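Local coordinates for nucleoporin NUP82 (Saccharomyces cerevisiae, PDB 3PBP), which serves as a structural constituent of the nuclear pore complex and, as nucleoporins can, may dock transport factors, here represented by its N-terminal domain, at residues A[61-66]-A[89-94]; A[114-119]-A[144-149]; A[427-432]-A[436-441]. The protein carries 1 engineered substitution. One frame throughout, in Å; residues are numbered along the deposited sequence.

Contact 1: A[61-66]-A[89-94]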
loop_
_atom_site.group_PDB
_atom_site.type_symbol
_atom_site.label_atom_id
_atom_site.label_comp_id
_atom_site.label_asym_id
_atom_site.label_seq_id
_atom_site.Cartn_x
_atom_site.Cartn_y
_atom_site.Cartn_z
ATOM N N ARG A 61 13.656 -13.325 28.400
ATOM C CA ARG A 61 15.020 -13.701 28.072
ATOM C C ARG A 61 15.390 -13.305 26.648
ATOM O O ARG A 61 16.553 -13.117 26.340
ATOM C CB ARG A 61 15.186 -15.212 28.232
ATOM C CG ARG A 61 16.626 -15.661 28.430
ATOM C CD ARG A 61 16.961 -16.804 27.498
ATOM N NE ARG A 61 15.913 -17.817 27.491
ATOM C CZ ARG A 61 15.907 -18.869 26.674
ATOM N NH1 ARG A 61 16.902 -19.034 25.804
ATOM N NH2 ARG A 61 14.907 -19.755 26.723
ATOM N N HIS A 62 14.388 -13.180 25.784
ATOM C CA HIS A 62 14.615 -12.822 24.384
ATOM C C HIS A 62 14.193 -11.403 24.040
ATOM O O HIS A 62 14.734 -10.796 23.117
ATOM C CB HIS A 62 13.870 -13.794 23.479
ATOM C CG HIS A 62 14.408 -15.186 23.531
ATOM N ND1 HIS A 62 15.616 -15.538 22.963
ATOM C CD2 HIS A 62 13.917 -16.312 24.101
ATOM C CE1 HIS A 62 15.845 -16.822 23.180
ATOM N NE2 HIS A 62 14.828 -17.316 23.869
ATOM N N LEU A 63 13.220 -10.877 24.778
ATOM C CA LEU A 63 12.734 -9.529 24.532
ATOM C C LEU A 63 11.897 -9.015 25.681
ATOM O O LEU A 63 11.004 -9.705 26.182
ATOM C CB LEU A 63 11.891 -9.483 23.248
ATOM C CG LEU A 63 11.039 -8.223 22.994
ATOM C CD1 LEU A 63 11.922 -7.004 22.808
ATOM C CD2 LEU A 63 10.187 -8.436 21.764
ATOM N N VAL A 64 12.207 -7.795 26.102
ATOM C CA VAL A 64 11.457 -7.139 27.158
ATOM C C VAL A 64 10.759 -6.028 26.386
ATOM O O VAL A 64 11.412 -5.239 25.701
ATOM C CB VAL A 64 12.389 -6.539 28.238
ATOM C CG1 VAL A 64 11.586 -5.649 29.164
ATOM C CG2 VAL A 64 13.053 -7.648 29.033
ATOM N N LEU A 65 9.438 -5.977 26.467
ATOM C CA LEU A 65 8.701 -4.959 25.729
ATOM C C LEU A 65 8.624 -3.625 26.464
ATOM O O LEU A 65 8.779 -3.575 27.687
ATOM C CB LEU A 65 7.271 -5.446 25.438
ATOM C CG LEU A 65 7.076 -6.672 24.548
ATOM C CD1 LEU A 65 5.596 -7.030 24.516
ATOM C CD2 LEU A 65 7.609 -6.394 23.144
ATOM N N ASP A 66 8.416 -2.546 25.705
ATOM C CA ASP A 66 8.228 -1.211 26.271
ATOM C C ASP A 66 7.006 -0.687 25.525
ATOM O O ASP A 66 6.660 -1.227 24.475
ATOM C CB ASP A 66 9.478 -0.316 26.093
ATOM C CG ASP A 66 9.794 0.015 24.641
ATOM O OD1 ASP A 66 8.954 0.651 23.968
ATOM O OD2 ASP A 66 10.905 -0.340 24.173
ATOM N N PHE A 89 10.505 -8.850 15.734
ATOM C CA PHE A 89 10.613 -10.204 16.269
ATOM C C PHE A 89 9.405 -11.006 15.803
ATOM O O PHE A 89 8.301 -10.470 15.713
ATOM C CB PHE A 89 10.586 -10.231 17.799
ATOM C CG PHE A 89 11.791 -9.639 18.448
ATOM C CD1 PHE A 89 11.888 -8.255 18.652
ATOM C CD2 PHE A 89 12.821 -10.460 18.895
ATOM C CE1 PHE A 89 12.992 -7.697 19.296
ATOM C CE2 PHE A 89 13.926 -9.912 19.538
ATOM C CZ PHE A 89 14.011 -8.527 19.741
ATOM N N VAL A 90 9.603 -12.285 15.512
ATOM C CA VAL A 90 8.489 -13.128 15.129
ATOM C C VAL A 90 8.541 -14.389 15.988
ATOM O O VAL A 90 9.513 -15.152 15.947
ATOM C CB VAL A 90 8.525 -13.487 13.642
ATOM C CG1 VAL A 90 7.422 -14.487 13.324
ATOM C CG2 VAL A 90 8.327 -12.232 12.817
HETATM N N MSE A 91 7.492 -14.583 16.785
HETATM C CA MSE A 91 7.396 -15.727 17.673
HETATM C C MSE A 91 6.242 -16.645 17.336
HETATM O O MSE A 91 5.182 -16.203 16.897
HETATM C CB MSE A 91 7.256 -15.254 19.105
HETATM C CG MSE A 91 8.518 -14.650 19.636
HETATM SE SE MSE A 91 8.292 -13.858 21.382
HETATM C CE MSE A 91 9.685 -12.510 21.294
ATOM N N GLU A 92 6.460 -17.932 17.572
ATOM C CA GLU A 92 5.466 -18.949 17.301
ATOM C C GLU A 92 4.688 -19.270 18.567
ATOM O O GLU A 92 5.281 -19.652 19.571
ATOM C CB GLU A 92 6.176 -20.202 16.789
ATOM C CG GLU A 92 5.268 -21.312 16.315
ATOM C CD GLU A 92 6.039 -22.458 15.681
ATOM O OE1 GLU A 92 6.724 -23.205 16.414
ATOM O OE2 GLU A 92 5.969 -22.609 14.441
ATOM N N VAL A 93 3.369 -19.090 18.542
ATOM C CA VAL A 93 2.546 -19.424 19.710
ATOM C C VAL A 93 2.629 -20.950 19.821
ATOM O O VAL A 93 2.277 -21.667 18.884
ATOM C CB VAL A 93 1.088 -18.999 19.514
ATOM C CG1 VAL A 93 0.261 -19.473 20.674
ATOM C CG2 VAL A 93 1.006 -17.499 19.400
ATOM N N PRO A 94 3.098 -21.466 20.968
ATOM C CA PRO A 94 3.251 -22.906 21.211
ATOM C C PRO A 94 1.983 -23.747 21.289
ATOM O O PRO A 94 1.837 -24.557 22.201
ATOM C CB PRO A 94 4.041 -22.954 22.518
ATOM C CG PRO A 94 4.643 -21.574 22.635
ATOM C CD PRO A 94 3.538 -20.708 22.140
#

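Contact 2: A[114-119]-A[144-149]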
loop_
_atom_site.group_PDB
_atom_site.type_symbol
_atom_site.label_atom_id
_atom_site.label_comp_id
_atom_site.label_asym_id
_atom_site.label_seq_id
_atom_site.Cartn_x
_atom_site.Cartn_y
_atom_site.Cartn_z
ATOM N N TYR A 114 15.047 -9.083 13.111
ATOM C CA TYR A 114 15.597 -8.117 12.167
ATOM C C TYR A 114 15.733 -6.743 12.813
ATOM O O TYR A 114 14.846 -6.303 13.566
ATOM C CB TYR A 114 14.695 -7.996 10.942
ATOM C CG TYR A 114 15.088 -6.871 10.020
ATOM C CD1 TYR A 114 16.110 -7.029 9.087
ATOM C CD2 TYR A 114 14.471 -5.623 10.119
ATOM C CE1 TYR A 114 16.509 -5.972 8.278
ATOM C CE2 TYR A 114 14.868 -4.555 9.319
ATOM C CZ TYR A 114 15.885 -4.734 8.402
ATOM O OH TYR A 114 16.276 -3.661 7.630
ATOM N N SER A 115 16.857 -6.083 12.521
ATOM C CA SER A 115 17.144 -4.738 13.016
ATOM C C SER A 115 17.614 -3.939 11.817
ATOM O O SER A 115 18.270 -4.473 10.922
ATOM C CB SER A 115 18.240 -4.760 14.089
ATOM O OG SER A 115 18.479 -3.458 14.618
ATOM N N ILE A 116 17.269 -2.660 11.781
ATOM C CA ILE A 116 17.669 -1.840 10.654
ATOM C C ILE A 116 19.181 -1.636 10.678
ATOM O O ILE A 116 19.802 -1.347 9.648
ATOM C CB ILE A 116 16.938 -0.482 10.667
ATOM C CG1 ILE A 116 17.198 0.243 11.979
ATOM C CG2 ILE A 116 15.450 -0.702 10.500
ATOM C CD1 ILE A 116 16.488 1.567 12.076
ATOM N N ASP A 117 19.768 -1.813 11.860
ATOM C CA ASP A 117 21.209 -1.664 12.030
ATOM C C ASP A 117 21.946 -2.801 11.324
ATOM O O ASP A 117 23.169 -2.786 11.216
ATOM C CB ASP A 117 21.564 -1.669 13.519
ATOM C CG ASP A 117 20.725 -0.692 14.321
ATOM O OD1 ASP A 117 20.695 0.506 13.963
ATOM O OD2 ASP A 117 20.097 -1.121 15.309
ATOM N N GLU A 118 21.193 -3.788 10.848
ATOM C CA GLU A 118 21.767 -4.930 10.153
ATOM C C GLU A 118 22.234 -4.553 8.760
ATOM O O GLU A 118 22.851 -5.360 8.061
ATOM C CB GLU A 118 20.737 -6.057 10.043
ATOM C CG GLU A 118 20.645 -6.934 11.271
ATOM C CD GLU A 118 19.555 -7.974 11.155
ATOM O OE1 GLU A 118 19.405 -8.548 10.055
ATOM O OE2 GLU A 118 18.858 -8.221 12.165
ATOM N N GLU A 119 21.931 -3.328 8.349
ATOM C CA GLU A 119 22.322 -2.869 7.021
ATOM C C GLU A 119 23.375 -1.768 7.053
ATOM O O GLU A 119 23.269 -0.799 7.814
ATOM C CB GLU A 119 21.087 -2.412 6.236
ATOM C CG GLU A 119 20.466 -3.530 5.416
ATOM C CD GLU A 119 18.971 -3.351 5.181
ATOM O OE1 GLU A 119 18.189 -3.473 6.151
ATOM O OE2 GLU A 119 18.580 -3.090 4.024
ATOM N N VAL A 144 7.174 -5.004 5.402
ATOM C CA VAL A 144 7.650 -3.897 6.219
ATOM C C VAL A 144 7.719 -2.564 5.484
ATOM O O VAL A 144 8.390 -2.446 4.457
ATOM C CB VAL A 144 9.056 -4.236 6.813
ATOM C CG1 VAL A 144 9.551 -3.096 7.690
ATOM C CG2 VAL A 144 8.981 -5.535 7.617
ATOM N N LEU A 145 7.015 -1.568 6.013
ATOM C CA LEU A 145 7.027 -0.223 5.441
ATOM C C LEU A 145 7.938 0.655 6.310
ATOM O O LEU A 145 7.766 0.715 7.536
ATOM C CB LEU A 145 5.616 0.376 5.429
ATOM C CG LEU A 145 5.575 1.870 5.109
ATOM C CD1 LEU A 145 5.840 2.059 3.622
ATOM C CD2 LEU A 145 4.232 2.462 5.494
ATOM N N LYS A 146 8.902 1.330 5.687
ATOM C CA LYS A 146 9.818 2.206 6.438
ATOM C C LYS A 146 9.552 3.701 6.172
ATOM O O LYS A 146 8.792 4.040 5.263
ATOM C CB LYS A 146 11.272 1.856 6.081
ATOM C CG LYS A 146 11.734 0.513 6.631
ATOM C CD LYS A 146 13.075 0.091 6.044
ATOM C CE LYS A 146 13.573 -1.194 6.691
ATOM N NZ LYS A 146 14.660 -1.811 5.899
ATOM N N GLU A 147 10.156 4.588 6.969
ATOM C CA GLU A 147 9.993 6.034 6.770
ATOM C C GLU A 147 10.373 6.336 5.327
ATOM O O GLU A 147 9.942 7.323 4.732
ATOM C CB GLU A 147 10.906 6.807 7.704
ATOM C CG GLU A 147 10.527 6.676 9.153
ATOM C CD GLU A 147 9.065 6.994 9.384
ATOM O OE1 GLU A 147 8.583 7.999 8.809
ATOM O OE2 GLU A 147 8.400 6.245 10.140
ATOM N N ASP A 148 11.201 5.441 4.798
ATOM C CA ASP A 148 11.706 5.440 3.431
ATOM C C ASP A 148 10.606 5.556 2.382
ATOM O O ASP A 148 10.813 6.130 1.314
ATOM C CB ASP A 148 12.377 4.101 3.172
ATOM C CG ASP A 148 13.831 4.217 2.984
ATOM O OD1 ASP A 148 14.258 5.286 2.516
ATOM O OD2 ASP A 148 14.544 3.235 3.289
ATOM N N ASP A 149 9.458 4.957 2.706
ATOM C CA ASP A 149 8.294 4.836 1.829
ATOM C C ASP A 149 8.641 3.578 1.034
ATOM O O ASP A 149 8.020 3.226 0.036
ATOM C CB ASP A 149 8.124 6.044 0.900
ATOM C CG ASP A 149 7.546 7.247 1.617
ATOM O OD1 ASP A 149 6.624 7.054 2.447
ATOM O OD2 ASP A 149 8.009 8.381 1.341
#

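Contact 3: A[427-432]-A[436-441]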
loop_
_atom_site.group_PDB
_atom_site.type_symbol
_atom_site.label_atom_id
_atom_site.label_comp_id
_atom_site.label_asym_id
_atom_site.label_seq_id
_atom_site.Cartn_x
_atom_site.Cartn_y
_atom_site.Cartn_z
ATOM N N ALA A 427 -10.563 -7.858 19.945
ATOM C CA ALA A 427 -10.517 -9.279 19.655
ATOM C C ALA A 427 -11.917 -9.881 19.709
ATOM O O ALA A 427 -12.696 -9.597 20.607
ATOM C CB ALA A 427 -9.603 -9.976 20.644
ATOM N N TYR A 428 -12.229 -10.708 18.723
ATOM C CA TYR A 428 -13.521 -11.385 18.645
ATOM C C TYR A 428 -13.408 -12.712 19.389
ATOM O O TYR A 428 -12.515 -13.508 19.116
ATOM C CB TYR A 428 -13.885 -11.634 17.178
ATOM C CG TYR A 428 -15.024 -12.602 16.941
ATOM C CD1 TYR A 428 -16.347 -12.164 16.869
ATOM C CD2 TYR A 428 -14.769 -13.952 16.733
ATOM C CE1 TYR A 428 -17.388 -13.056 16.583
ATOM C CE2 TYR A 428 -15.789 -14.848 16.454
ATOM C CZ TYR A 428 -17.097 -14.402 16.375
ATOM O OH TYR A 428 -18.097 -15.311 16.079
ATOM N N ILE A 429 -14.307 -12.947 20.335
ATOM C CA ILE A 429 -14.285 -14.182 21.097
ATOM C C ILE A 429 -15.639 -14.880 21.057
ATOM O O ILE A 429 -16.645 -14.334 21.507
ATOM C CB ILE A 429 -13.906 -13.920 22.552
ATOM C CG1 ILE A 429 -12.497 -13.344 22.605
ATOM C CG2 ILE A 429 -13.998 -15.204 23.356
ATOM C CD1 ILE A 429 -12.077 -12.904 23.978
ATOM N N ASN A 430 -15.656 -16.089 20.509
ATOM C CA ASN A 430 -16.880 -16.854 20.410
ATOM C C ASN A 430 -16.963 -17.735 21.640
ATOM O O ASN A 430 -16.243 -18.722 21.753
ATOM C CB ASN A 430 -16.859 -17.710 19.148
ATOM C CG ASN A 430 -18.248 -18.073 18.678
ATOM O OD1 ASN A 430 -19.055 -18.600 19.446
ATOM N ND2 ASN A 430 -18.544 -17.784 17.410
ATOM N N TRP A 431 -17.841 -17.381 22.572
ATOM C CA TRP A 431 -17.965 -18.155 23.799
ATOM C C TRP A 431 -19.383 -18.640 24.096
ATOM O O TRP A 431 -20.306 -17.839 24.304
ATOM C CB TRP A 431 -17.447 -17.337 24.981
ATOM C CG TRP A 431 -16.954 -18.184 26.120
ATOM C CD1 TRP A 431 -15.886 -19.048 26.111
ATOM C CD2 TRP A 431 -17.500 -18.237 27.438
ATOM N NE1 TRP A 431 -15.739 -19.632 27.347
ATOM C CE2 TRP A 431 -16.717 -19.153 28.180
ATOM C CE3 TRP A 431 -18.577 -17.602 28.066
ATOM C CZ2 TRP A 431 -16.979 -19.445 29.515
ATOM C CZ3 TRP A 431 -18.837 -17.895 29.395
ATOM C CH2 TRP A 431 -18.042 -18.810 30.106
ATOM N N ASN A 432 -19.537 -19.960 24.128
ATOM C CA ASN A 432 -20.824 -20.592 24.394
ATOM C C ASN A 432 -21.963 -19.954 23.596
ATOM O O ASN A 432 -22.874 -19.340 24.158
ATOM C CB ASN A 432 -21.132 -20.557 25.897
ATOM C CG ASN A 432 -20.035 -21.199 26.727
ATOM O OD1 ASN A 432 -19.392 -22.158 26.293
ATOM N ND2 ASN A 432 -19.822 -20.683 27.929
ATOM N N ASN A 436 -18.469 -12.228 21.163
ATOM C CA ASN A 436 -18.195 -11.059 21.979
ATOM C C ASN A 436 -17.004 -10.275 21.459
ATOM O O ASN A 436 -16.281 -10.733 20.577
ATOM C CB ASN A 436 -17.924 -11.497 23.414
ATOM C CG ASN A 436 -19.059 -12.307 23.989
ATOM O OD1 ASN A 436 -20.153 -11.791 24.207
ATOM N ND2 ASN A 436 -18.810 -13.592 24.231
ATOM N N LEU A 437 -16.814 -9.084 22.015
ATOM C CA LEU A 437 -15.709 -8.223 21.639
ATOM C C LEU A 437 -14.915 -7.923 22.893
ATOM O O LEU A 437 -15.448 -7.385 23.852
ATOM C CB LEU A 437 -16.226 -6.920 21.043
ATOM C CG LEU A 437 -15.177 -5.853 20.744
ATOM C CD1 LEU A 437 -14.196 -6.350 19.685
ATOM C CD2 LEU A 437 -15.881 -4.600 20.271
ATOM N N ALA A 438 -13.644 -8.288 22.898
ATOM C CA ALA A 438 -12.811 -8.027 24.054
ATOM C C ALA A 438 -12.070 -6.727 23.821
ATOM O O ALA A 438 -11.385 -6.572 22.818
ATOM C CB ALA A 438 -11.826 -9.164 24.260
ATOM N N LEU A 439 -12.231 -5.779 24.735
ATOM C CA LEU A 439 -11.553 -4.494 24.633
ATOM C C LEU A 439 -10.458 -4.486 25.675
ATOM O O LEU A 439 -10.723 -4.488 26.872
ATOM C CB LEU A 439 -12.528 -3.347 24.892
ATOM C CG LEU A 439 -13.642 -3.214 23.853
ATOM C CD1 LEU A 439 -14.554 -2.050 24.213
ATOM C CD2 LEU A 439 -13.023 -3.006 22.475
HETATM N N MSE A 440 -9.220 -4.493 25.211
HETATM C CA MSE A 440 -8.077 -4.504 26.103
HETATM C C MSE A 440 -7.379 -3.158 26.133
HETATM O O MSE A 440 -7.246 -2.496 25.107
HETATM C CB MSE A 440 -7.078 -5.562 25.639
HETATM C CG MSE A 440 -5.777 -5.630 26.441
HETATM SE SE MSE A 440 -5.947 -6.647 28.084
HETATM C CE MSE A 440 -6.794 -8.234 27.320
ATOM N N SER A 441 -6.934 -2.755 27.317
ATOM C CA SER A 441 -6.205 -1.503 27.483
ATOM C C SER A 441 -5.226 -1.699 28.632
ATOM O O SER A 441 -5.279 -2.703 29.347
ATOM C CB SER A 441 -7.151 -0.331 27.787
ATOM O OG SER A 441 -7.697 -0.429 29.088
#

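Contact 1: A[61-66]-A[89-94]
Leu-63 and Phe-89 meet side chain to side chain at a junction between two blades of the N-terminal beta-propeller. Leu-63 lies in the loop that runs from strand 55-58 of one four-stranded sheet to strand 70-73 of the next. Phe-89 lies on strand 87-92 of that next sheet. The CD2 methyl of Leu-63 sits over one face of the Phe-89 ring, displaced toward the rim. Leu-63 CD2 lies 3.9 Å from the Phe-89 ring centroid, 23° off the ring normal, a CH-pi contact. Leu-63 CD2 is 3.6 Å from Phe-89 CD1. The second methyl, Leu-63 CD1, reaches Phe-89 CE1 at 3.7 Å, so both branches of the leucine touch the ring. With CG anti to the backbone N (chi1 167°), Leu-63 presents both methyls to the ring. Leu-63 CD2 also meets the CE methyl of the selenomethionine Met-91 at 4.1 Å. Phe-89 and Met-91 are two residues apart on the strand, and the CB atoms of both are directed toward the loop.

No hydrogen bond crosses the contact, and the nearest CA atoms, those of Leu-63 and Phe-89, are 8.6 Å apart. The backbones therefore do not pair. Leu-63 also packs on Leu-82 of strand 79-83, and the Phe-89 ring has an edge-to-face partner in His-113 of strand 110-115. Helix 103-107 holds the start of the loop. Asp-107 accepts a hydrogen bond from His-62 NE2 and forms a salt bridge with Arg-61. His-62 NE2 lies over the centre of the Arg-61 guanidinium, 3.3 Å above its plane.

Contact 2: A[114-119]-A[144-149]
Lys-146 and Tyr-114 approach from opposite directions and join two neighbouring blades of the beta-propeller through a polar bridge. Lys-146 NZ donates a hydrogen bond to Tyr-114 OH, 3.0 Å away. The lysine runs extended from CG to NZ, which carries NZ to the tyrosine hydroxyl, while the CA atoms of Ile-116 and Lys-146 stay 9.8 Å apart. Glu-119 OE1 lies at the edge of the Tyr-114 ring, in its plane, and accepts a hydrogen bond from the hydroxyl. This bond is modelled very short, so its length is doubtful. The hydroxyl thus accepts from Lys-146 and donates to Glu-119. Glu-119 OE1 also makes a long salt bridge with Lys-146 NZ, at 3.9 Å, which would help balance the charge of the buried lysine. A phenylalanine in place of Tyr-114 lacks the OH, and would probably leave the Lys-146 ammonium with the long salt bridge to Glu-119 instead of a close bond, and Glu-119 OE1 less well held.

Beside this bridge, Ile-116 CG2 comes to 4.3 Å from Lys-146 CE, a loose contact. The 3-10 segment 116-118 turns the chain so that Glu-119 can come back to the tyrosine. Several polar groups of segment 114-119 are bonded within it. Glu-118 N bonds Ser-115 O, and Glu-119 N bonds Ile-116 O. Ser-115 N donates to Glu-118 OE2 at 2.9 Å, meeting it from above the carboxylate plane. Ser-115 OG and Asp-117 OD2 both bond to Asn-86.

Strand 110-115 is the outermost strand of its sheet and pairs with strand 87-92. Strand 141-146 lies between strands 127-132 and 151-155 of the next sheet. Tyr-114 meets Phe-154 of strand 151-155, and Ile-116 packs on Ile-127 of strand 127-132.

Contact 3: A[427-432]-A[436-441]
The Tyr-428 ring meets the Asn-436 carbonyl obliquely, with Tyr-428 CD1 4.0 Å from Asn-436 O. The Asn-436 side-chain amide lies by the strand backbone, with Asn-436 ND2 3.6 Å from Ile-429 O, and by Trp-431 CB. Within segment 427-432, Asn-432 ND2 sits over one face of the Trp-431 ring, toward the rim. These groups decorate an antiparallel beta hairpin that is part of one propeller blade. Ile-429 and Asn-436 form a hydrogen-bonded pair: Ile-429 N donates to Asn-436 O at 3.0 Å, and Asn-436 N to Ile-429 O at 2.8 Å. Ala-438 N donates to Ala-427 O at 2.8 Å, nearly straight at 175°; the return bond is weak. Tyr-428 and Leu-437 form a non-hydrogen-bonded pair.

On the face with Ala-427, Ile-429 CD1 touches Ala-438 CB at 3.8 Å. Ile-429 CG1 stands beside its backbone N (chi1 -62°), and the extended chain brings CD1 against Ala-438 CB. Tyr-428 and Leu-437 project from the other face.

Strand 434-440 lies between strands 425-431 and 445-449, and Leu-437 bonds through its backbone to Gln-448. Ala-438 packs on Ile-26 of strand 24-29, which belongs to the adjacent sheet.

Contacts 1 and 2 reach the same sheet, through its neighbouring strands 87-92 and 110-115. Each ties that sheet to a different neighbour: contact 1 to the loop from the preceding blade, contact 2 to the following blade. Their centres are 19 Å apart and they do not touch. Contact 3 is different in kind, because it pairs two strands within one blade; its centre is 23 Å from that of contact 1 and 33 Å from that of contact 2. The chemistry follows the place. Contact 1 is partly buried and apolar. Contact 2 is mostly buried, yet relies on side-chain polar bonds. Contact 3 is buried and held mainly by backbone hydrogen bonds.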